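Local coordinates for protein endoglucanase (Clostridium thermocellum, PDB 2YIK) that probably hydrolyses internal beta-1,4-glucosidic linkages of cellulose, as a family 9 glycoside hydrolase with an endoglucanase activity, at residues A[86-91]-A[208-213]; A[112-117]-A[155-160]; A[417-422]-A[514-519]. One frame throughout, in Å; residues are numbered along the deposited sequence.

Contact 1. Residues A[86-91]-A[208-213]; sequences TNMSDG and FITKEK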
loop_
_atom_site.group_PDB
_atom_site.type_symbol
_atom_site.label_atom_id
_atom_site.label_comp_id
_atom_site.label_asym_id
_atom_site.label_seq_id
_atom_site.Cartn_x
_atom_site.Cartn_y
_atom_site.Cartn_z
ATOM N N THR A 86 -14.363 -2.859 -21.128
ATOM C CA THR A 86 -14.272 -3.459 -19.796
ATOM C C THR A 86 -14.073 -4.938 -20.099
ATOM O O THR A 86 -14.148 -5.344 -21.261
ATOM C CB THR A 86 -15.568 -3.309 -18.954
ATOM O OG1 THR A 86 -16.542 -4.262 -19.398
ATOM C CG2 THR A 86 -16.136 -1.901 -19.077
ATOM N N ASN A 87 -13.819 -5.746 -19.079
ATOM C CA ASN A 87 -13.631 -7.168 -19.316
ATOM C C ASN A 87 -14.794 -7.983 -18.763
ATOM O O ASN A 87 -14.648 -9.172 -18.458
ATOM C CB ASN A 87 -12.306 -7.639 -18.721
ATOM C CG ASN A 87 -12.347 -7.749 -17.221
ATOM O OD1 ASN A 87 -13.028 -6.976 -16.540
ATOM N ND2 ASN A 87 -11.599 -8.710 -16.686
ATOM N N MET A 88 -15.946 -7.335 -18.608
ATOM C CA MET A 88 -17.144 -8.035 -18.155
ATOM C C MET A 88 -17.805 -8.553 -19.432
ATOM O O MET A 88 -17.683 -7.934 -20.488
ATOM C CB MET A 88 -18.099 -7.090 -17.425
ATOM C CG MET A 88 -17.622 -6.680 -16.032
ATOM S SD MET A 88 -18.737 -5.492 -15.258
ATOM C CE MET A 88 -18.165 -3.948 -16.025
ATOM N N SER A 89 -18.485 -9.692 -19.340
ATOM C CA SER A 89 -19.154 -10.297 -20.491
ATOM C C SER A 89 -20.401 -9.519 -20.908
ATOM O O SER A 89 -20.937 -8.732 -20.127
ATOM C CB SER A 89 -19.562 -11.738 -20.163
ATOM O OG SER A 89 -20.609 -11.770 -19.203
ATOM N N ASP A 90 -20.853 -9.746 -22.144
ATOM C CA ASP A 90 -22.056 -9.089 -22.656
ATOM C C ASP A 90 -23.242 -9.462 -21.765
ATOM O O ASP A 90 -24.079 -8.626 -21.434
ATOM C CB ASP A 90 -22.386 -9.552 -24.080
ATOM C CG ASP A 90 -21.455 -8.980 -25.126
ATOM O OD1 ASP A 90 -20.840 -7.916 -24.885
ATOM O OD2 ASP A 90 -21.357 -9.593 -26.216
ATOM N N GLY A 91 -23.308 -10.736 -21.400
ATOM C CA GLY A 91 -24.393 -11.225 -20.565
ATOM C C GLY A 91 -24.423 -10.621 -19.170
ATOM O O GLY A 91 -25.488 -10.304 -18.643
ATOM N N PHE A 208 -12.744 -5.680 -14.231
ATOM C CA PHE A 208 -13.658 -5.864 -13.112
ATOM C C PHE A 208 -13.717 -7.264 -12.538
ATOM O O PHE A 208 -13.637 -8.243 -13.275
ATOM C CB PHE A 208 -15.090 -5.500 -13.542
ATOM C CG PHE A 208 -15.269 -4.068 -13.974
ATOM C CD1 PHE A 208 -14.658 -3.584 -15.125
ATOM C CD2 PHE A 208 -16.068 -3.203 -13.228
ATOM C CE1 PHE A 208 -14.834 -2.264 -15.526
ATOM C CE2 PHE A 208 -16.248 -1.882 -13.623
ATOM C CZ PHE A 208 -15.633 -1.413 -14.773
ATOM N N ILE A 209 -13.865 -7.353 -11.216
ATOM C CA ILE A 209 -14.029 -8.648 -10.565
ATOM C C ILE A 209 -15.541 -8.807 -10.450
ATOM O O ILE A 209 -16.262 -7.868 -10.098
ATOM C CB ILE A 209 -13.405 -8.724 -9.149
ATOM C CG1 ILE A 209 -11.886 -8.818 -9.255
ATOM C CG2 ILE A 209 -13.907 -9.974 -8.417
ATOM C CD1 ILE A 209 -11.179 -7.612 -8.726
ATOM N N THR A 210 -15.996 -10.014 -10.740
ATOM C CA THR A 210 -17.400 -10.370 -10.758
ATOM C C THR A 210 -17.545 -11.701 -10.011
ATOM O O THR A 210 -16.546 -12.367 -9.746
ATOM C CB THR A 210 -17.802 -10.480 -12.253
ATOM O OG1 THR A 210 -18.451 -9.274 -12.667
ATOM C CG2 THR A 210 -18.639 -11.672 -12.517
ATOM N N LYS A 211 -18.768 -12.094 -9.667
ATOM C CA LYS A 211 -18.955 -13.361 -8.970
ATOM C C LYS A 211 -18.659 -14.534 -9.912
ATOM O O LYS A 211 -18.567 -15.683 -9.477
ATOM C CB LYS A 211 -20.388 -13.485 -8.452
ATOM C CG LYS A 211 -21.414 -13.876 -9.517
ATOM C CD LYS A 211 -22.838 -13.695 -9.011
ATOM C CE LYS A 211 -23.119 -14.564 -7.797
ATOM N NZ LYS A 211 -23.526 -15.954 -8.189
ATOM N N GLU A 212 -18.507 -14.239 -11.199
ATOM C CA GLU A 212 -18.257 -15.275 -12.196
ATOM C C GLU A 212 -16.840 -15.852 -12.213
ATOM O O GLU A 212 -16.610 -16.907 -12.800
ATOM C CB GLU A 212 -18.663 -14.751 -13.577
ATOM C CG GLU A 212 -20.132 -14.321 -13.591
ATOM C CD GLU A 212 -20.673 -13.984 -14.962
ATOM O OE1 GLU A 212 -19.879 -13.827 -15.911
ATOM O OE2 GLU A 212 -21.909 -13.861 -15.089
ATOM N N LYS A 213 -15.898 -15.176 -11.561
ATOM C CA LYS A 213 -14.521 -15.664 -11.485
ATOM C C LYS A 213 -13.909 -15.095 -10.202
ATOM O O LYS A 213 -14.111 -13.931 -9.883
ATOM C CB LYS A 213 -13.716 -15.220 -12.712
ATOM C CG LYS A 213 -12.484 -16.086 -12.989
ATOM C CD LYS A 213 -11.824 -15.729 -14.324
ATOM C CE LYS A 213 -10.682 -16.693 -14.675
ATOM N NZ LYS A 213 -9.945 -16.285 -15.915
HETATM O O HOH W 1 -14.642 -9.927 -15.365
#

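Contact 2. Residues A[112-117]-A[155-160]; sequences GGFHDA and EVILRY. With ZN (zinc ion), chain E.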
loop_
_atom_site.group_PDB
_atom_site.type_symbol
_atom_site.label_atom_id
_atom_site.label_comp_id
_atom_site.label_asym_id
_atom_site.label_seq_id
_atom_site.Cartn_x
_atom_site.Cartn_y
_atom_site.Cartn_z
ATOM N N GLY A 112 -9.683 8.363 -10.759
ATOM C CA GLY A 112 -9.180 8.614 -9.423
ATOM C C GLY A 112 -8.065 7.678 -9.011
ATOM O O GLY A 112 -7.531 6.931 -9.827
ATOM N N GLY A 113 -7.708 7.718 -7.735
ATOM C CA GLY A 113 -6.647 6.848 -7.272
ATOM C C GLY A 113 -5.263 7.298 -7.709
ATOM O O GLY A 113 -5.045 8.468 -8.042
ATOM N N PHE A 114 -4.336 6.346 -7.759
ATOM C CA PHE A 114 -2.948 6.645 -8.083
ATOM C C PHE A 114 -2.335 5.764 -9.161
ATOM O O PHE A 114 -2.681 4.588 -9.265
ATOM C CB PHE A 114 -2.105 6.490 -6.811
ATOM C CG PHE A 114 -2.545 7.373 -5.669
ATOM C CD1 PHE A 114 -3.664 7.048 -4.910
ATOM C CD2 PHE A 114 -1.829 8.525 -5.349
ATOM C CE1 PHE A 114 -4.066 7.857 -3.846
ATOM C CE2 PHE A 114 -2.220 9.344 -4.288
ATOM C CZ PHE A 114 -3.340 9.010 -3.533
ATOM N N HIS A 115 -1.430 6.344 -9.955
ATOM C CA HIS A 115 -0.703 5.598 -10.984
ATOM C C HIS A 115 0.120 4.639 -10.151
ATOM O O HIS A 115 0.483 4.929 -9.019
ATOM C CB HIS A 115 0.252 6.493 -11.765
ATOM C CG HIS A 115 -0.421 7.597 -12.502
ATOM N ND1 HIS A 115 0.074 8.883 -12.517
ATOM C CD2 HIS A 115 -1.534 7.614 -13.270
ATOM C CE1 HIS A 115 -0.704 9.643 -13.261
ATOM N NE2 HIS A 115 -1.689 8.897 -13.732
ATOM N N ASP A 116 0.477 3.508 -10.707
ATOM C CA ASP A 116 1.181 2.541 -9.886
ATOM C C ASP A 116 2.631 2.783 -9.555
ATOM O O ASP A 116 3.036 2.772 -8.370
ATOM C CB ASP A 116 1.123 1.172 -10.532
ATOM C CG ASP A 116 1.874 0.093 -9.720
ATOM O OD1 ASP A 116 1.365 -0.318 -8.649
ATOM O OD2 ASP A 116 2.962 -0.347 -10.157
ATOM N N ALA A 117 3.428 3.105 -10.552
ATOM C CA ALA A 117 4.827 3.213 -10.323
ATOM C C ALA A 117 5.399 4.447 -11.043
ATOM O O ALA A 117 5.268 5.546 -10.495
ATOM C CB ALA A 117 5.441 1.882 -10.886
ATOM N N GLU A 155 -4.289 12.250 5.449
ATOM C CA GLU A 155 -5.712 12.040 5.254
ATOM C C GLU A 155 -6.154 12.342 3.819
ATOM O O GLU A 155 -7.028 11.660 3.283
ATOM C CB GLU A 155 -6.507 12.850 6.284
ATOM C CG GLU A 155 -6.263 12.348 7.713
ATOM C CD GLU A 155 -7.181 12.983 8.740
ATOM O OE1 GLU A 155 -7.984 13.851 8.354
ATOM O OE2 GLU A 155 -7.099 12.616 9.936
ATOM N N VAL A 156 -5.533 13.333 3.180
ATOM C CA VAL A 156 -5.892 13.653 1.802
ATOM C C VAL A 156 -5.517 12.490 0.883
ATOM O O VAL A 156 -6.273 12.133 -0.033
ATOM C CB VAL A 156 -5.188 14.939 1.310
ATOM C CG1 VAL A 156 -5.413 15.122 -0.183
ATOM C CG2 VAL A 156 -5.736 16.148 2.071
ATOM N N ILE A 157 -4.350 11.900 1.129
ATOM C CA ILE A 157 -3.889 10.771 0.327
ATOM C C ILE A 157 -4.771 9.547 0.583
ATOM O O ILE A 157 -5.187 8.886 -0.361
ATOM C CB ILE A 157 -2.406 10.397 0.639
ATOM C CG1 ILE A 157 -1.450 11.391 -0.020
ATOM C CG2 ILE A 157 -2.092 9.017 0.091
ATOM C CD1 ILE A 157 -1.775 12.832 0.277
ATOM N N LEU A 158 -5.064 9.260 1.850
ATOM C CA LEU A 158 -5.896 8.105 2.185
ATOM C C LEU A 158 -7.328 8.228 1.665
ATOM O O LEU A 158 -7.943 7.229 1.295
ATOM C CB LEU A 158 -5.879 7.864 3.694
ATOM C CG LEU A 158 -4.509 7.393 4.203
ATOM C CD1 LEU A 158 -4.431 7.513 5.704
ATOM C CD2 LEU A 158 -4.264 5.949 3.757
ATOM N N ARG A 159 -7.858 9.450 1.634
ATOM C CA ARG A 159 -9.202 9.669 1.110
ATOM C C ARG A 159 -9.184 9.451 -0.398
ATOM O O ARG A 159 -10.119 8.880 -0.962
ATOM C CB ARG A 159 -9.690 11.092 1.402
ATOM C CG ARG A 159 -10.242 11.301 2.803
ATOM C CD ARG A 159 -10.553 12.778 3.037
ATOM N NE ARG A 159 -11.100 13.047 4.369
ATOM C CZ ARG A 159 -12.378 12.883 4.707
ATOM N NH1 ARG A 159 -13.261 12.449 3.812
ATOM N NH2 ARG A 159 -12.774 13.166 5.939
ATOM N N TYR A 160 -8.116 9.898 -1.053
ATOM C CA TYR A 160 -8.019 9.734 -2.493
ATOM C C TYR A 160 -7.940 8.256 -2.878
ATOM O O TYR A 160 -8.508 7.854 -3.896
ATOM C CB TYR A 160 -6.809 10.493 -3.048
ATOM C CG TYR A 160 -7.021 11.004 -4.465
ATOM C CD1 TYR A 160 -7.897 12.064 -4.719
ATOM C CD2 TYR A 160 -6.357 10.423 -5.546
ATOM C CE1 TYR A 160 -8.108 12.535 -6.012
ATOM C CE2 TYR A 160 -6.558 10.887 -6.845
ATOM C CZ TYR A 160 -7.437 11.941 -7.072
ATOM O OH TYR A 160 -7.658 12.396 -8.354
HETATM ZN ZN ZN E . -3.707 9.513 -14.517
HETATM O O HOH W 2 -9.793 9.209 -5.903
#

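Contact 3. Residues A[417-422]-A[514-519]; sequences YANWAR and RFFGDS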
loop_
_atom_site.group_PDB
_atom_site.type_symbol
_atom_site.label_atom_id
_atom_site.label_comp_id
_atom_site.label_asym_id
_atom_site.label_seq_id
_atom_site.Cartn_x
_atom_site.Cartn_y
_atom_site.Cartn_z
ATOM N N TYR A 417 15.148 -3.626 18.129
ATOM C CA TYR A 417 14.452 -3.604 16.831
ATOM C C TYR A 417 14.404 -2.187 16.256
ATOM O O TYR A 417 14.849 -1.953 15.131
ATOM C CB TYR A 417 13.030 -4.182 16.941
ATOM C CG TYR A 417 13.016 -5.642 17.340
ATOM C CD1 TYR A 417 14.001 -6.522 16.880
ATOM C CD2 TYR A 417 12.034 -6.145 18.194
ATOM C CE1 TYR A 417 14.014 -7.856 17.263
ATOM C CE2 TYR A 417 12.037 -7.484 18.584
ATOM C CZ TYR A 417 13.030 -8.333 18.119
ATOM O OH TYR A 417 13.046 -9.652 18.528
ATOM N N ALA A 418 13.873 -1.245 17.030
ATOM C CA ALA A 418 13.801 0.143 16.594
ATOM C C ALA A 418 15.205 0.691 16.325
ATOM O O ALA A 418 15.418 1.421 15.359
ATOM C CB ALA A 418 13.107 0.988 17.651
ATOM N N ASN A 419 16.160 0.345 17.186
ATOM C CA ASN A 419 17.532 0.807 17.007
ATOM C C ASN A 419 18.045 0.292 15.671
ATOM O O ASN A 419 18.725 1.014 14.939
ATOM C CB ASN A 419 18.437 0.312 18.143
ATOM C CG ASN A 419 18.027 0.869 19.493
ATOM O OD1 ASN A 419 17.434 1.942 19.574
ATOM N ND2 ASN A 419 18.352 0.147 20.562
ATOM N N TRP A 420 17.714 -0.958 15.353
ATOM C CA TRP A 420 18.127 -1.546 14.087
ATOM C C TRP A 420 17.449 -0.807 12.932
ATOM O O TRP A 420 18.089 -0.478 11.925
ATOM C CB TRP A 420 17.734 -3.019 14.027
ATOM C CG TRP A 420 17.886 -3.599 12.655
ATOM C CD1 TRP A 420 19.040 -4.016 12.064
ATOM C CD2 TRP A 420 16.845 -3.783 11.683
ATOM N NE1 TRP A 420 18.787 -4.451 10.782
ATOM C CE2 TRP A 420 17.450 -4.319 10.524
ATOM C CE3 TRP A 420 15.466 -3.546 11.681
ATOM C CZ2 TRP A 420 16.714 -4.623 9.369
ATOM C CZ3 TRP A 420 14.736 -3.849 10.535
ATOM C CH2 TRP A 420 15.364 -4.383 9.394
ATOM N N ALA A 421 16.148 -0.565 13.076
ATOM C CA ALA A 421 15.382 0.135 12.044
ATOM C C ALA A 421 16.041 1.480 11.742
ATOM O O ALA A 421 16.180 1.872 10.584
ATOM C CB ALA A 421 13.941 0.350 12.507
ATOM N N ARG A 422 16.447 2.176 12.798
ATOM C CA ARG A 422 17.097 3.469 12.651
ATOM C C ARG A 422 18.393 3.367 11.849
ATOM O O ARG A 422 18.669 4.210 10.996
ATOM C CB ARG A 422 17.405 4.075 14.018
ATOM C CG ARG A 422 17.812 5.529 13.919
ATOM C CD ARG A 422 18.228 6.116 15.253
ATOM N NE ARG A 422 18.380 7.565 15.151
ATOM C CZ ARG A 422 18.657 8.366 16.176
ATOM N NH1 ARG A 422 18.820 7.860 17.389
ATOM N NH2 ARG A 422 18.752 9.678 15.989
ATOM N N ARG A 514 8.810 8.931 16.317
ATOM C CA ARG A 514 8.188 8.623 17.591
ATOM C C ARG A 514 9.204 8.318 18.687
ATOM O O ARG A 514 9.095 8.827 19.801
ATOM C CB ARG A 514 7.254 7.425 17.435
ATOM C CG ARG A 514 6.520 7.029 18.712
ATOM C CD ARG A 514 5.588 5.849 18.468
ATOM N NE ARG A 514 4.707 5.589 19.601
ATOM C CZ ARG A 514 3.424 5.944 19.659
ATOM N NH1 ARG A 514 2.858 6.574 18.645
ATOM N NH2 ARG A 514 2.711 5.677 20.743
ATOM N N PHE A 515 10.195 7.490 18.369
ATOM C CA PHE A 515 11.196 7.096 19.358
ATOM C C PHE A 515 12.498 7.891 19.336
ATOM O O PHE A 515 13.190 7.948 20.344
ATOM C CB PHE A 515 11.557 5.610 19.191
ATOM C CG PHE A 515 10.388 4.669 19.307
ATOM C CD1 PHE A 515 9.591 4.659 20.447
ATOM C CD2 PHE A 515 10.104 3.763 18.286
ATOM C CE1 PHE A 515 8.531 3.764 20.571
ATOM C CE2 PHE A 515 9.046 2.862 18.400
ATOM C CZ PHE A 515 8.259 2.864 19.548
ATOM N N PHE A 516 12.826 8.501 18.200
ATOM C CA PHE A 516 14.087 9.227 18.067
ATOM C C PHE A 516 14.026 10.707 17.684
ATOM O O PHE A 516 15.069 11.336 17.513
ATOM C CB PHE A 516 14.983 8.504 17.051
ATOM C CG PHE A 516 15.177 7.038 17.340
ATOM C CD1 PHE A 516 15.837 6.627 18.495
ATOM C CD2 PHE A 516 14.676 6.072 16.474
ATOM C CE1 PHE A 516 15.999 5.276 18.790
ATOM C CE2 PHE A 516 14.829 4.717 16.753
ATOM C CZ PHE A 516 15.492 4.315 17.915
ATOM N N GLY A 517 12.833 11.278 17.550
ATOM C CA GLY A 517 12.755 12.681 17.175
ATOM C C GLY A 517 13.226 13.661 18.243
ATOM O O GLY A 517 12.937 13.447 19.424
ATOM N N ASP A 518 13.976 14.704 17.846
ATOM C CA ASP A 518 14.437 15.754 18.785
ATOM C C ASP A 518 13.778 17.029 18.348
ATOM O O ASP A 518 12.970 17.068 17.417
ATOM C CB ASP A 518 15.917 16.188 18.713
ATOM C CG ASP A 518 16.858 15.127 18.286
ATOM O OD1 ASP A 518 17.159 14.244 19.109
ATOM O OD2 ASP A 518 17.337 15.206 17.135
ATOM N N SER A 519 14.223 18.099 18.993
ATOM C CA SER A 519 13.756 19.431 18.678
ATOM C C SER A 519 14.566 19.847 17.449
ATOM O O SER A 519 14.209 20.790 16.745
ATOM C CB SER A 519 14.046 20.373 19.848
ATOM O OG SER A 519 15.413 20.292 20.236
#

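Contact 1. Residues A[86-91]-A[208-213]
M88 and N87 meet F208 in a loop-to-strand contact that joins the lead-in to helix 90-100 to strand 206-209, one part Met-aromatic and one part polar. The methyl CE of M88 sits squarely over the F208 ring, 3.4 Å from the ring centroid, in a CH-pi contact; SD lies obliquely above the CG side. A bend at chi3 (-82°) turns CE in over the ring, while further back CG of M88 packs 3.7 Å from CB of F208. T86 adds CB, 3.7 Å from CE1 of F208, at an oblique approach. Near the ring's plane, OD1 of N87 accepts a nearly straight bond from the backbone N of F208 (2.7 Å, 172°), arriving at a C=O...N angle of 136°. Water 1 donates to O of N87 and, at 2.9 Å, to O of F208, so N87 holds this residue directly through its side chain and, by way of the water, through its main chain. An ST turn folds the start of the loop: OG1 of T86 accepts from N of M88 (3.2 Å) and is also hydrogen-bonded to D82 O. OG1 of T210, buried beside M88, has no polar partner in the model. S89 N-caps helix 90-100 through F92 N. M88 also packs on I93 and L100 of that helix, F208 rests on C181 of strand 177-184, and T210 and E212 touch F92.

Contact 2. Residues A[112-117]-A[155-160]
Y160, on helix 151-167, reaches across to the 112-114 loop, and its side chain can be followed outward from the helix. Its CB lies 3.8 Å from CZ of F114. Chi1 of -149°, some 30° short of anti, then swings CG toward the loop. CD2 stands over the face of the F114 ring, making a T-shaped pair with the Y160 edge directed at that face: centroids 5.5 Å apart, planes at 81°. Next along the edge, CE2 comes within 3.1 Å of O of G113, which lies in the ring plane. OH, at the tip, is hydrogen-bonded to C56 O. Water 2 sits over the centre of one Y160 face, accepting from N of G113 (3.2 Å) and donating to O of Y160 (2.7 Å). The same CZ of F114 also touches I157, 3.8 Å from its CG2, with O of I157 at the ring's edge. Just beyond F114, H115 binds the zinc ion through NE2 with C56, C72 and H73. The T-shaped pair thus packs the loop on the helix, while the water and the bond to C56 O give buried polar atoms their partners and tie the helix to the zinc site.

Contact 3. Residues A[417-422]-A[514-519]
R422 and F516 are brought together by their torsions: in R422 CG is anti to the backbone N (chi1 -168°) and the chain runs extended to NE, while in F516 CG stands anti to the carbonyl carbon (chi1 -53°). With chi1 setting CG and the chain extended to NE, the arginine runs over one face of the F516 ring. Its CD is 3.8 Å from the ring centroid in a CH-pi contact, and the guanidinium beyond it lies nearly flat, planes 20° apart and centres 4.5 Å apart, shifted toward the CB side of the phenylalanine. NH1 is the nearest atom of the group, 3.4 Å from CD1 of F516, and CB of F516 stands over the centre of the guanidinium. The opposite face of the same ring carries CB of F515, so the ring is sandwiched between its own helix neighbour and the arginine. Its far rim meets the other helix: O of A418, an oxygen that also accepts the helical bond from R422 N, is 3.6 Å from CE2 of F516, and OD1 of N419 is 3.5 Å from CZ, the two side chains crossing at about a right angle. CB of A418 fills in with 4.1 Å contacts to CZ of F516 and to CD2 of F515. The guanidinium is held by a hydrogen bond between NE and Y40 OH, which probably helps keep it flat on the ring. The contact is helix-on-helix packing near the surface, between helix 416-428 and the C-terminal end of helix 499-516; A418 and F515 both also pack on L404 of helix 392-408.

In the fold
The three contacts lie apart in a largely helical family 9 catalytic domain, whose usual core is an (alpha/alpha)6 barrel. Contact 2 is the central one, its centre about 10 Å from that of the chain, and it holds a zinc ligand. Contacts 1 and 3 lie on opposite sides of the chain's centre, about 48 Å apart between centres; contact 2 stands about 25 Å from the first and 28 Å from the third. The side chain of F208 in contact 1 lies about 11 Å from a calcium ion. Along the chain, contact 2 falls between the two segments of contact 1, while contact 3 follows both. None involves H451, the predicted active-site residue.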